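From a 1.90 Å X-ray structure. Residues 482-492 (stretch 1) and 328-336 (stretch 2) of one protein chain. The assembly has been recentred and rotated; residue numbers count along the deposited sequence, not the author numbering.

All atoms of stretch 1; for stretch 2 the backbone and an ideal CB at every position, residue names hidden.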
# COMPACT_ATOMS: atom_id res chain seq x y z
N ILE A 482 15.25 -9.11 1.59
CA ILE A 482 14.46 -9.91 0.67
C ILE A 482 14.27 -11.29 1.29
O ILE A 482 15.25 -11.88 1.76
CB ILE A 482 15.15 -10.04 -0.70
CG1 ILE A 482 15.05 -8.70 -1.44
CG2 ILE A 482 14.51 -11.14 -1.55
CD1 ILE A 482 15.94 -8.60 -2.68
N PHE A 483 13.04 -11.79 1.29
CA PHE A 483 12.79 -13.09 1.93
C PHE A 483 11.86 -14.01 1.14
O PHE A 483 11.04 -13.56 0.32
CB PHE A 483 12.35 -12.93 3.41
CG PHE A 483 11.03 -12.20 3.61
CD1 PHE A 483 11.00 -10.82 3.80
CD2 PHE A 483 9.83 -12.90 3.66
CE1 PHE A 483 9.77 -10.15 4.01
CE2 PHE A 483 8.62 -12.25 3.89
CZ PHE A 483 8.60 -10.87 4.07
N PHE A 484 12.01 -15.30 1.39
CA PHE A 484 11.31 -16.37 0.69
C PHE A 484 10.52 -17.09 1.78
O PHE A 484 11.10 -17.57 2.75
CB PHE A 484 12.37 -17.31 0.09
CG PHE A 484 11.83 -18.44 -0.74
CD1 PHE A 484 11.02 -19.42 -0.19
CD2 PHE A 484 12.23 -18.58 -2.08
CE1 PHE A 484 10.55 -20.49 -0.97
CE2 PHE A 484 11.78 -19.64 -2.86
CZ PHE A 484 10.93 -20.60 -2.30
N VAL A 485 9.20 -17.16 1.64
CA VAL A 485 8.38 -17.82 2.64
C VAL A 485 8.11 -19.25 2.20
O VAL A 485 7.35 -19.49 1.27
CB VAL A 485 7.03 -17.09 2.87
CG1 VAL A 485 6.17 -17.84 3.90
CG2 VAL A 485 7.27 -15.64 3.32
N GLN A 486 8.77 -20.19 2.86
CA GLN A 486 8.55 -21.60 2.60
C GLN A 486 7.19 -21.99 3.17
O GLN A 486 6.40 -22.67 2.53
CB GLN A 486 9.64 -22.44 3.27
CG GLN A 486 9.46 -23.93 3.12
CD GLN A 486 10.62 -24.71 3.74
OE1 GLN A 486 10.72 -24.83 4.96
NE2 GLN A 486 11.50 -25.22 2.89
N ASP A 487 6.95 -21.54 4.39
CA ASP A 487 5.63 -21.63 4.99
C ASP A 487 5.59 -20.69 6.19
O ASP A 487 6.55 -19.96 6.44
CB ASP A 487 5.27 -23.06 5.39
CG ASP A 487 6.24 -23.66 6.41
OD1 ASP A 487 6.76 -22.94 7.28
OD2 ASP A 487 6.46 -24.89 6.33
N ASN A 488 4.49 -20.70 6.92
CA ASN A 488 4.32 -19.75 8.01
C ASN A 488 5.37 -19.82 9.12
O ASN A 488 5.57 -18.84 9.83
CB ASN A 488 2.91 -19.83 8.59
CG ASN A 488 1.86 -19.24 7.64
OD1 ASN A 488 2.31 -18.45 6.69
ND2 ASN A 488 0.66 -19.50 7.77
N GLN A 489 6.05 -20.96 9.27
CA GLN A 489 7.06 -21.10 10.32
C GLN A 489 8.50 -21.15 9.79
O GLN A 489 9.43 -21.36 10.55
CB GLN A 489 6.80 -22.36 11.17
CG GLN A 489 5.62 -22.24 12.13
CD GLN A 489 4.30 -22.31 11.41
OE1 GLN A 489 3.43 -21.46 11.60
NE2 GLN A 489 4.13 -23.33 10.57
N ASN A 490 8.67 -20.98 8.48
CA ASN A 490 10.00 -21.10 7.88
C ASN A 490 10.21 -20.03 6.83
O ASN A 490 9.67 -20.12 5.73
CB ASN A 490 10.16 -22.49 7.27
CG ASN A 490 10.19 -23.59 8.33
OD1 ASN A 490 11.20 -23.79 9.00
ND2 ASN A 490 9.07 -24.30 8.49
N VAL A 491 11.01 -19.02 7.17
CA VAL A 491 11.27 -17.88 6.29
C VAL A 491 12.78 -17.71 6.10
O VAL A 491 13.54 -17.74 7.07
CB VAL A 491 10.65 -16.59 6.88
CG1 VAL A 491 11.00 -15.36 6.02
CG2 VAL A 491 9.12 -16.74 7.00
N PHE A 492 13.20 -17.54 4.84
CA PHE A 492 14.63 -17.44 4.51
C PHE A 492 14.96 -16.14 3.80
O PHE A 492 14.23 -15.73 2.90
CB PHE A 492 15.03 -18.62 3.60
CG PHE A 492 14.80 -19.96 4.24
CD1 PHE A 492 13.53 -20.53 4.23
CD2 PHE A 492 15.83 -20.65 4.84
CE1 PHE A 492 13.31 -21.77 4.81
CE2 PHE A 492 15.62 -21.88 5.43
CZ PHE A 492 14.36 -22.44 5.42
N UNK A 328 1.70 -12.13 14.81
CA UNK A 328 2.67 -12.71 13.87
C UNK A 328 2.85 -14.19 14.12
O UNK A 328 2.69 -14.66 15.25
CB UNK A 328 4.02 -12.00 13.98
N UNK A 329 3.24 -14.94 13.09
CA UNK A 329 3.56 -16.35 13.27
C UNK A 329 4.93 -16.47 13.90
O UNK A 329 5.58 -15.46 14.19
CB UNK A 329 3.51 -17.11 11.94
N UNK A 330 5.38 -17.71 14.09
CA UNK A 330 6.65 -17.98 14.72
C UNK A 330 7.82 -17.47 13.90
O UNK A 330 8.90 -17.18 14.43
CB UNK A 330 6.80 -19.48 14.97
N UNK A 331 7.62 -17.36 12.59
CA UNK A 331 8.66 -16.86 11.70
C UNK A 331 8.47 -15.37 11.37
O UNK A 331 8.98 -14.88 10.36
CB UNK A 331 8.68 -17.68 10.41
N UNK A 332 7.71 -14.68 12.22
CA UNK A 332 7.58 -13.22 12.17
C UNK A 332 6.84 -12.67 10.95
O UNK A 332 7.03 -11.53 10.57
CB UNK A 332 8.98 -12.60 12.21
N UNK A 333 5.97 -13.47 10.33
CA UNK A 333 5.16 -12.90 9.27
C UNK A 333 3.71 -12.67 9.71
O UNK A 333 3.20 -13.30 10.63
CB UNK A 333 5.20 -13.81 8.04
N UNK A 334 3.10 -11.71 9.04
CA UNK A 334 1.72 -11.30 9.28
C UNK A 334 0.87 -11.97 8.20
O UNK A 334 1.34 -12.17 7.09
CB UNK A 334 1.57 -9.78 9.26
N UNK A 335 -0.36 -12.33 8.55
CA UNK A 335 -1.29 -12.96 7.61
C UNK A 335 -2.56 -12.13 7.42
O UNK A 335 -3.08 -11.55 8.38
CB UNK A 335 -1.66 -14.36 8.10
N UNK A 336 -3.06 -12.09 6.19
CA UNK A 336 -4.22 -11.28 5.80
C UNK A 336 -5.24 -12.13 5.04
O UNK A 336 -4.88 -13.08 4.36
CB UNK A 336 -3.78 -10.09 4.94

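Stretch 1 is a beta hairpin. Phe484 and Phe492 pair through their backbones, and a type I turn from Asp487 to Asn490 closes the tip. Stretch 2 runs past this tip.

Position 328 has nothing of stretch 1 within 5.5 Å of its ideal CB. Many residues would suit it. It is Leu328, which makes no contact here.

Position 329 points its CB toward the hairpin tip. The ideal CB lies 3.4 Å from Asn488 O, a carbonyl that can accept a hydrogen bond. A short side chain with a donor fits well: serine, threonine or perhaps cysteine. The residue is Thr329, with chi1 in the p well. Thr329 OG1 donates to Asn488 O at 2.7 Å, the one direct hydrogen bond between the stretches. The same Thr329 OG1 accepts from the backbone N of position 331 at 3.3 Å, within a type I turn that runs from 329 to 332.

Position 330 has phi/psi of -65/-25, open to most residues. Its ideal CB would sit 4.1 Å from Gln489 CG, and there is room for it. Small or polar residues would suit. The residue is Gly330. Gly330 N donates to a water O at 2.7 Å, and the water O donates to Gln489 OE1 at 3.1 Å, so the two turns are also bridged by solvent.

Position 331 is tight. The ideal CB is 3.4 Å from Asn488 O, 3.5 Å from Gln489 C and 3.6 Å from Val491 CG2. A small side chain is the natural choice, alanine or serine. It is Ala331. Its CB packs against Val491 CG2 and the backbone of the turn.

Position 332 has a positive phi of 68°, which favours glycine or asparagine but does not exclude others. Its CB points sideways. The residue is Gln332, whose amide group is hydrogen-bonded elsewhere in the structure.

Position 333 points toward an apolar patch formed by Phe483, Val485 and Val491. The ideal CB is 5.0 Å from Val491 CG2, leaving space for a medium aliphatic chain: isoleucine, leucine, valine or methionine. It is Ile333. Ile333 CG2 lies 4.0 Å from Val491 CG2 and 4.2 Å from Phe483 CE2. Ile333 CD1 reaches Val485 CG1 at 3.8 Å.

Positions 334 and 336 are out of reach; they are Ser334 and Ser336.

Position 335 points toward stretch 1 from a distance, so a long side chain is needed for contact. Leucine, methionine or a long polar chain could reach. It is Leu335. Leu335 CD2 comes to 3.5 Å from Asn488 OD1.

Stretch 2, residues 328-336: LTGAQISLS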
# COMPACT_ATOMS: atom_id res chain seq x y z
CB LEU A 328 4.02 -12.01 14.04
CG LEU A 328 3.99 -10.50 13.82
CD1 LEU A 328 5.39 -9.90 13.98
CD2 LEU A 328 3.44 -10.17 12.42
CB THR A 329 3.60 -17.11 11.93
OG1 THR A 329 4.75 -16.67 11.20
CG2 THR A 329 2.35 -16.83 11.12
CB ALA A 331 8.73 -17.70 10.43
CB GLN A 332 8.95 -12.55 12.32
CG GLN A 332 9.73 -13.00 13.54
CD GLN A 332 11.18 -12.57 13.48
OE1 GLN A 332 11.93 -12.99 12.60
NE2 GLN A 332 11.57 -11.69 14.39
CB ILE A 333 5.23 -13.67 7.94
CG1 ILE A 333 4.72 -15.08 8.13
CG2 ILE A 333 6.66 -13.63 7.33
CD1 ILE A 333 5.16 -16.00 7.03
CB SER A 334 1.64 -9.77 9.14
OG SER A 334 0.29 -9.33 9.16
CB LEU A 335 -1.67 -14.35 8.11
CG LEU A 335 -0.50 -15.34 8.23
CD1 LEU A 335 -0.89 -16.52 9.15
CD2 LEU A 335 -0.04 -15.82 6.85
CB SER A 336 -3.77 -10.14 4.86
OG SER A 336 -3.02 -9.17 5.56
O HOH W 1 3.89 -19.98 14.25
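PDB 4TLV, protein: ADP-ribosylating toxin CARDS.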